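Local coordinates for carbonic anhydrase (Neosartorya fumigata, PDB 7COJ), which probably catalyses the reversible, zinc-dependent hydration of carbon dioxide to hydrogencarbonate and a proton, as a beta-class carbonic anhydrase, at residues C119-C124 / C173-C178; C124-I129 / T139-A144; F160-L165 / S239-A244. All coordinates share one frame; numbering follows the deposited sequence.

Contact 1: residues C119-C124 / C173-C178; sequences CSDSRC and CGHTKC. With ZN (zinc ion), chain E; AZM (5-acetamido-1,3,4-thiadiazole-2-sulfonamide), chain F.
Cys119, His175 and Cys178 meet on a zinc ion in a buried metal-site contact, where the loop leaving strand 114-119 faces the end of the parallel strand 169-175. Cys119 SG binds the metal at 2.3 Å, His175 NE2 at 2.1 Å and Cys178 SG at 2.4 Å; the sulfonamide N1 of the bound acetazolamide takes the fourth place. Both zinc-bound cysteines send their sulfur anti to the backbone N (chi1 -170° in Cys119, -178° in Cys178), which aims both sulfurs at the metal. The imidazole has a neighbour on each face: in one of two conformers Cys124 SG lies over one, 3.9 Å from the ring centroid, and Cys178 CB lies over the opposite one. This two-cysteine, one-histidine site is that of the beta-class carbonic anhydrases, in which the nearby Asp-Arg pair is also a family hallmark. Asp121, which binds zinc in another structure of this protein, here leaves the metal to the inhibitor, its OD2 lying 2.9 Å from the sulfonamide N1. Arg123 holds that carboxylate side-on, NE to OD1 and NH2 to OD2, both bonds nearly straight and in the guanidinium plane. OD1 also accepts a hydrogen bond from the backbone N-H of Arg123 on its anti lone pair, closing an Asx turn, so the carboxylate is fixed in rotation. Across the segments, Arg123 NH2 adds a weak bond to Lys177 O, and a water bridges Cys119 N and Cys173 O. Gln110 of the second subunit hydrogen-bonds the inhibitor, while Leu106 of that subunit receives Arg123 NH1 on its carbonyl oxygen.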
# COMPACT_ATOMS: atom_id res chain seq x y z
N CYS A 119 -0.73 15.39 -11.96
CA CYS A 119 0.68 15.04 -11.77
C CYS A 119 1.30 15.98 -10.74
O CYS A 119 0.93 17.18 -10.69
CB CYS A 119 1.42 15.03 -13.09
SG CYS A 119 3.02 14.34 -12.86
N SER A 120 2.25 15.46 -9.99
CA SER A 120 3.12 16.24 -9.04
C SER A 120 3.99 17.23 -9.80
O SER A 120 4.54 18.14 -9.18
CB SER A 120 3.93 15.27 -8.24
OG SER A 120 3.08 14.51 -7.40
N ASP A 121 4.18 17.02 -11.11
CA ASP A 121 5.04 17.88 -11.95
C ASP A 121 4.83 19.35 -11.56
O ASP A 121 3.66 19.81 -11.52
CB ASP A 121 4.76 17.64 -13.46
CG ASP A 121 5.76 18.28 -14.39
OD1 ASP A 121 5.88 19.55 -14.41
OD2 ASP A 121 6.38 17.52 -15.11
N SER A 122 5.93 20.06 -11.29
CA SER A 122 5.93 21.44 -10.78
C SER A 122 5.23 22.37 -11.78
O SER A 122 4.79 23.45 -11.34
CB SER A 122 7.31 21.91 -10.50
OG SER A 122 8.10 21.93 -11.70
N ARG A 123 5.15 21.99 -13.04
CA ARG A 123 4.53 22.83 -14.09
C ARG A 123 3.00 22.71 -14.09
O ARG A 123 2.41 23.48 -14.86
CB ARG A 123 5.12 22.48 -15.46
CG ARG A 123 6.63 22.66 -15.52
CD ARG A 123 7.31 22.04 -16.73
NE ARG A 123 7.24 20.60 -16.68
CZ ARG A 123 7.67 19.78 -17.63
NH1 ARG A 123 8.36 20.25 -18.67
NH2 ARG A 123 7.53 18.46 -17.48
N CYS A 124 2.36 21.87 -13.25
CA CYS A 124 0.88 21.66 -13.26
C CYS A 124 0.21 22.02 -11.93
O CYS A 124 -0.53 21.22 -11.37
CB CYS A 124 0.58 20.20 -13.58
SG CYS A 124 1.47 19.58 -15.03
N CYS A 173 -6.26 14.90 -14.71
CA CYS A 173 -5.46 15.72 -15.64
C CYS A 173 -4.06 15.13 -15.82
O CYS A 173 -3.28 15.15 -14.86
CB CYS A 173 -5.37 17.14 -15.12
SG CYS A 173 -4.61 18.26 -16.31
N GLY A 174 -3.76 14.62 -17.00
CA GLY A 174 -2.41 14.29 -17.45
C GLY A 174 -1.76 15.50 -18.08
O GLY A 174 -2.42 16.53 -18.22
N HIS A 175 -0.51 15.39 -18.54
CA HIS A 175 0.14 16.57 -19.15
C HIS A 175 1.14 16.11 -20.21
O HIS A 175 1.55 14.95 -20.19
CB HIS A 175 0.73 17.49 -18.07
CG HIS A 175 1.91 16.89 -17.41
ND1 HIS A 175 3.21 17.26 -17.75
CD2 HIS A 175 1.99 15.96 -16.45
CE1 HIS A 175 4.06 16.55 -17.01
NE2 HIS A 175 3.32 15.80 -16.21
N THR A 176 1.47 17.02 -21.13
CA THR A 176 2.50 16.81 -22.16
C THR A 176 3.85 16.85 -21.44
O THR A 176 3.95 17.56 -20.41
CB THR A 176 2.38 17.83 -23.29
OG1 THR A 176 2.66 19.14 -22.77
CG2 THR A 176 1.02 17.81 -23.96
N LYS A 177 4.83 16.12 -21.96
CA LYS A 177 6.21 16.06 -21.41
C LYS A 177 6.16 15.49 -19.99
O LYS A 177 6.92 15.95 -19.14
CB LYS A 177 6.81 17.47 -21.43
CG LYS A 177 6.71 18.20 -22.77
CD LYS A 177 7.53 17.55 -23.81
CE LYS A 177 8.97 18.00 -23.71
NZ LYS A 177 9.96 16.93 -23.99
N CYS A 178 5.25 14.56 -19.70
CA CYS A 178 5.20 13.85 -18.40
C CYS A 178 6.34 12.83 -18.40
O CYS A 178 6.24 11.82 -19.12
CB CYS A 178 3.85 13.22 -18.11
SG CYS A 178 3.77 12.42 -16.52
ZN ZN E . 4.00 14.22 -14.97
C1 AZM F . 8.05 13.12 -13.76
C2 AZM F . 9.68 11.44 -14.04
C3 AZM F . 10.34 9.25 -13.27
C4 AZM F . 11.46 8.25 -13.31
N1 AZM F . 6.05 14.63 -14.69
N2 AZM F . 9.88 12.48 -14.81
N3 AZM F . 8.95 13.48 -14.60
N4 AZM F . 10.54 10.37 -14.02
O1 AZM F . 5.84 13.24 -12.64
O2 AZM F . 7.27 15.28 -12.70
O3 AZM F . 9.34 9.13 -12.59
S1 AZM F . 6.68 14.15 -13.32
S2 AZM F . 8.28 11.58 -13.06
O HOH W 1 -1.29 16.76 -14.38

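Contact 2: residues C124-I129 / T139-A144; sequences CPETTI and THRNIA. With AZM (5-acetamido-1,3,4-thiadiazole-2-sulfonamide), chain F.
Arg141 lays one face of its guanidinium against the carbonyl oxygen of Cys124, which stands almost over the centre of the group, 3.3 Å from Arg141 CZ. The oxygen sits over the face at an angle too poor for a hydrogen bond to NH2, and Pro125 N lies over the same group. At the guanidinium edge a water accepts a hydrogen bond from Arg141 NH1; it also lies close to Glu126 OE1 and probably links the two, an ion pair that is long when measured directly, 3.8 Å from OE1 to NH1. Glu126 OE1 also rests against Thr139, 3.3 Å from its CG2. The glutamate reaches there because its CG sits between the backbone N and the carbonyl carbon (chi1 73°) and the chain folds again at chi2. Its other oxygen, OE2, accepts from Thr127 OG1 through the anti lone pair and forms a salt bridge with Arg141 of the second subunit. Farther out, Arg141 NE is bonded to Cys119 O and NH2 weakly to Asp121 O, which helps hold the guanidinium plane against the loop 119-124, while Thr139 OG1 turns to Val137 O. The short helix 126-129 is thereby tied to strand 137-142 within a beta-alpha-beta unit, beside the zinc site and at the subunit interface.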
# COMPACT_ATOMS: atom_id res chain seq x y z
N CYS A 124 2.36 21.87 -13.25
CA CYS A 124 0.88 21.66 -13.26
C CYS A 124 0.21 22.02 -11.93
O CYS A 124 -0.53 21.22 -11.37
CB CYS A 124 0.58 20.20 -13.58
SG CYS A 124 1.47 19.58 -15.03
N PRO A 125 0.38 23.25 -11.39
CA PRO A 125 -0.38 23.69 -10.22
C PRO A 125 -1.84 24.05 -10.53
O PRO A 125 -2.08 25.07 -11.18
CB PRO A 125 0.37 24.95 -9.75
CG PRO A 125 0.98 25.50 -11.04
CD PRO A 125 1.31 24.30 -11.87
N GLU A 126 -2.77 23.20 -10.09
CA GLU A 126 -4.19 23.18 -10.55
C GLU A 126 -4.84 24.55 -10.33
O GLU A 126 -5.48 25.06 -11.26
CB GLU A 126 -4.99 22.04 -9.90
CG GLU A 126 -5.31 22.24 -8.42
CD GLU A 126 -4.11 22.47 -7.53
OE1 GLU A 126 -3.13 21.70 -7.67
OE2 GLU A 126 -4.16 23.41 -6.70
N THR A 127 -4.68 25.17 -9.17
CA THR A 127 -5.46 26.37 -8.81
C THR A 127 -4.96 27.55 -9.66
O THR A 127 -5.80 28.33 -10.13
CB THR A 127 -5.43 26.64 -7.30
OG1 THR A 127 -6.00 25.49 -6.67
CG2 THR A 127 -6.21 27.89 -6.93
N THR A 128 -3.65 27.62 -9.89
CA THR A 128 -3.01 28.62 -10.77
C THR A 128 -3.52 28.43 -12.20
O THR A 128 -3.97 29.43 -12.79
CB THR A 128 -1.49 28.55 -10.69
OG1 THR A 128 -1.12 28.82 -9.34
CG2 THR A 128 -0.79 29.53 -11.61
N ILE A 129 -3.42 27.23 -12.78
CA ILE A 129 -3.64 27.06 -14.25
C ILE A 129 -5.15 27.14 -14.55
O ILE A 129 -5.48 27.41 -15.72
CB ILE A 129 -2.99 25.79 -14.82
CG1 ILE A 129 -3.74 24.52 -14.43
CG2 ILE A 129 -1.51 25.71 -14.48
CD1 ILE A 129 -3.05 23.25 -14.83
N THR A 139 -7.57 18.70 -4.06
CA THR A 139 -6.41 18.33 -4.93
C THR A 139 -5.64 17.10 -4.43
O THR A 139 -5.21 17.07 -3.27
CB THR A 139 -5.43 19.48 -5.09
OG1 THR A 139 -6.17 20.58 -5.62
CG2 THR A 139 -4.28 19.11 -6.01
N HIS A 140 -5.41 16.16 -5.34
CA HIS A 140 -4.45 15.05 -5.19
C HIS A 140 -3.48 15.08 -6.37
O HIS A 140 -3.92 15.12 -7.53
CB HIS A 140 -5.18 13.72 -5.06
CG HIS A 140 -4.29 12.56 -4.75
ND1 HIS A 140 -3.44 12.53 -3.64
CD2 HIS A 140 -4.15 11.37 -5.37
CE1 HIS A 140 -2.84 11.35 -3.60
NE2 HIS A 140 -3.27 10.63 -4.62
N ARG A 141 -2.20 15.12 -6.08
CA ARG A 141 -1.14 15.09 -7.12
C ARG A 141 -0.14 13.99 -6.75
O ARG A 141 0.28 13.93 -5.58
CB ARG A 141 -0.53 16.48 -7.27
CG ARG A 141 -1.45 17.47 -7.96
CD ARG A 141 -0.96 18.89 -7.87
NE ARG A 141 0.27 19.13 -8.63
CZ ARG A 141 0.97 20.26 -8.57
NH1 ARG A 141 0.61 21.23 -7.75
NH2 ARG A 141 2.05 20.40 -9.32
N ASN A 142 0.22 13.17 -7.74
CA ASN A 142 1.15 12.03 -7.56
C ASN A 142 1.94 11.92 -8.85
O ASN A 142 1.66 12.68 -9.81
CB ASN A 142 0.39 10.79 -7.09
CG ASN A 142 -0.53 10.21 -8.14
OD1 ASN A 142 -0.28 10.41 -9.33
ND2 ASN A 142 -1.54 9.44 -7.70
N ILE A 143 2.93 11.03 -8.89
CA ILE A 143 3.77 10.86 -10.11
C ILE A 143 2.86 10.33 -11.23
O ILE A 143 2.35 9.19 -11.10
CB ILE A 143 4.94 9.91 -9.87
CG1 ILE A 143 5.90 10.42 -8.77
CG2 ILE A 143 5.67 9.63 -11.17
CD1 ILE A 143 6.56 11.69 -9.14
N ALA A 144 2.72 11.09 -12.31
CA ALA A 144 2.03 10.72 -13.56
C ALA A 144 0.53 10.49 -13.32
O ALA A 144 -0.12 9.82 -14.16
CB ALA A 144 2.67 9.50 -14.15
C1 AZM F . 8.05 13.12 -13.76
C2 AZM F . 9.68 11.44 -14.04
C3 AZM F . 10.34 9.25 -13.27
C4 AZM F . 11.46 8.25 -13.31
N1 AZM F . 6.05 14.63 -14.69
N2 AZM F . 9.88 12.48 -14.81
N3 AZM F . 8.95 13.48 -14.60
N4 AZM F . 10.54 10.37 -14.02
O1 AZM F . 5.84 13.24 -12.64
O2 AZM F . 7.27 15.28 -12.70
O3 AZM F . 9.34 9.13 -12.59
S1 AZM F . 6.68 14.15 -13.32
S2 AZM F . 8.28 11.58 -13.06
O HOH W 2 -1.46 21.41 -5.81

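Contact 3: residues F160-L165 / S239-A244; sequences FAVRHL and SVVLEA. With AZM (5-acetamido-1,3,4-thiadiazole-2-sulfonamide), chain H.
Val162 presses its CG1 into the neighbouring helix, 3.5 Å from Ala244 CB and 3.4 Å from the carbonyl oxygen of Val240. The methyl-to-methyl approach is tighter than usual van der Waals contact. The second branch, CG2, meets Val241 CG2 more loosely, at 4.3 Å. Placing CG1 anti to the backbone N (chi1 176°) sends it toward Ala244 and Val240 O and leaves CG2 for Val241. The next residue, Arg163, lays its guanidinium over Val240, whose CG2 sits 3.5 Å above one face, off the centre of the group. The same group offers NH1 at its edge to Glu243 OE1, a salt-bridge hydrogen bond of 3.2 Å with the two flat groups turned 46° apart. Ser239 OG donates to the other oxygen, Glu243 OE2, so both carboxylate oxygens are held, while Arg163 NE pairs with Glu159 one turn earlier. The apolar contact gives way to an ion pair at the more exposed Arg163. The axes of 160-164 and 239-244 come within 9.4 Å, at 45° between their N-to-C directions, as parts of helices 152-164 and 239-248. Around them, Ala161 and Leu165 touch Phe138 of strand 137-142, and Leu242 turns from the pair to helix 273-283.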
# COMPACT_ATOMS: atom_id res chain seq x y z
N PHE A 160 -13.35 10.84 0.48
CA PHE A 160 -13.65 12.11 1.18
C PHE A 160 -14.29 13.13 0.24
O PHE A 160 -15.34 13.68 0.58
CB PHE A 160 -12.42 12.71 1.84
CG PHE A 160 -12.76 13.96 2.58
CD1 PHE A 160 -13.59 13.91 3.69
CD2 PHE A 160 -12.33 15.19 2.12
CE1 PHE A 160 -13.93 15.07 4.37
CE2 PHE A 160 -12.65 16.35 2.81
CZ PHE A 160 -13.46 16.29 3.92
N ALA A 161 -13.71 13.35 -0.93
CA ALA A 161 -14.19 14.39 -1.86
C ALA A 161 -15.59 14.01 -2.36
O ALA A 161 -16.44 14.91 -2.46
CB ALA A 161 -13.26 14.58 -3.02
N VAL A 162 -15.83 12.74 -2.68
CA VAL A 162 -17.10 12.32 -3.32
C VAL A 162 -18.18 12.15 -2.24
O VAL A 162 -19.24 12.72 -2.42
CB VAL A 162 -16.93 11.07 -4.19
CG1 VAL A 162 -18.27 10.60 -4.77
CG2 VAL A 162 -15.99 11.33 -5.34
N ARG A 163 -17.91 11.43 -1.17
CA ARG A 163 -18.96 11.12 -0.17
C ARG A 163 -19.15 12.31 0.78
O ARG A 163 -20.29 12.61 1.10
CB ARG A 163 -18.69 9.84 0.62
CG ARG A 163 -19.92 9.34 1.39
CD ARG A 163 -19.80 8.06 2.18
NE ARG A 163 -19.07 7.03 1.47
CZ ARG A 163 -19.55 6.12 0.61
NH1 ARG A 163 -20.82 6.11 0.25
NH2 ARG A 163 -18.71 5.23 0.09
N HIS A 164 -18.09 12.96 1.26
CA HIS A 164 -18.19 13.99 2.33
C HIS A 164 -18.35 15.39 1.73
O HIS A 164 -19.28 16.07 2.08
CB HIS A 164 -17.03 13.88 3.32
CG HIS A 164 -16.96 12.55 4.00
ND1 HIS A 164 -17.36 12.35 5.31
CD2 HIS A 164 -16.56 11.34 3.55
CE1 HIS A 164 -17.20 11.07 5.61
NE2 HIS A 164 -16.72 10.43 4.55
N LEU A 165 -17.47 15.82 0.84
CA LEU A 165 -17.54 17.19 0.30
C LEU A 165 -18.60 17.24 -0.78
O LEU A 165 -19.04 18.34 -1.07
CB LEU A 165 -16.18 17.62 -0.26
CG LEU A 165 -15.08 17.80 0.78
CD1 LEU A 165 -13.79 18.28 0.10
CD2 LEU A 165 -15.47 18.77 1.89
N SER A 239 -17.34 2.10 -5.79
CA SER A 239 -18.79 2.18 -5.48
C SER A 239 -19.17 3.63 -5.15
O SER A 239 -20.22 4.10 -5.65
CB SER A 239 -19.17 1.24 -4.38
OG SER A 239 -20.59 1.07 -4.37
N VAL A 240 -18.34 4.34 -4.38
CA VAL A 240 -18.63 5.74 -3.93
C VAL A 240 -18.86 6.63 -5.15
O VAL A 240 -19.74 7.52 -5.12
CB VAL A 240 -17.53 6.28 -2.99
CG1 VAL A 240 -16.18 6.44 -3.68
CG2 VAL A 240 -17.97 7.59 -2.34
N VAL A 241 -18.10 6.43 -6.22
CA VAL A 241 -18.19 7.24 -7.45
C VAL A 241 -19.43 6.80 -8.23
O VAL A 241 -20.17 7.69 -8.72
CB VAL A 241 -16.92 7.12 -8.32
CG1 VAL A 241 -17.14 7.71 -9.70
CG2 VAL A 241 -15.71 7.75 -7.63
N LEU A 242 -19.64 5.49 -8.40
CA LEU A 242 -20.83 4.98 -9.14
C LEU A 242 -22.11 5.49 -8.44
O LEU A 242 -23.03 5.96 -9.13
CB LEU A 242 -20.78 3.45 -9.16
CG LEU A 242 -19.71 2.84 -10.05
CD1 LEU A 242 -19.50 1.36 -9.72
CD2 LEU A 242 -20.06 3.03 -11.53
N GLU A 243 -22.14 5.43 -7.11
CA GLU A 243 -23.29 5.91 -6.30
C GLU A 243 -23.54 7.41 -6.59
O GLU A 243 -24.68 7.80 -6.82
CB GLU A 243 -23.04 5.67 -4.81
CG GLU A 243 -23.11 4.20 -4.38
CD GLU A 243 -22.45 3.98 -3.02
OE1 GLU A 243 -22.52 4.90 -2.17
OE2 GLU A 243 -21.82 2.91 -2.82
N ALA A 244 -22.50 8.25 -6.57
CA ALA A 244 -22.61 9.71 -6.77
C ALA A 244 -23.04 10.02 -8.21
O ALA A 244 -23.77 11.02 -8.44
CB ALA A 244 -21.32 10.40 -6.44
C1 AZM H . -10.23 16.95 5.39
C2 AZM H . -11.70 15.44 6.40
C3 AZM H . -12.01 13.11 6.85
C4 AZM H . -12.96 12.12 7.45
N1 AZM H . -8.41 18.93 5.41
N2 AZM H . -12.06 16.68 6.60
N3 AZM H . -11.20 17.57 5.97
N4 AZM H . -12.40 14.41 6.94
O1 AZM H . -7.97 16.75 4.36
O2 AZM H . -9.57 18.33 3.35
O3 AZM H . -10.95 12.82 6.31
S1 AZM H . -8.95 17.77 4.50
S2 AZM H . -10.27 15.24 5.47

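How the contacts relate
Contacts 1 and 2 form one neighbourhood, their centres about 7 Å apart: they share Cys124, and Ser120 N lies 2.9 Å from Asn142 O where the two meet. Both reach the same sheet, in which strands 137-142, 114-119 and 169-175 run parallel side by side; along the chain contact 2 starts at the shared Cys124 and closes before 173-178. Contact 3 stands apart, its centre about 25 Å from that of contact 1 and about 20 Å from that of contact 2. Its first helix, 152-164, links strand 137-142 to strand 169-175. The zinc site and Arg141, which holds the loop 119-124, thus gather at the C-terminal ends of the parallel strands, while the helix pair packs away from that site.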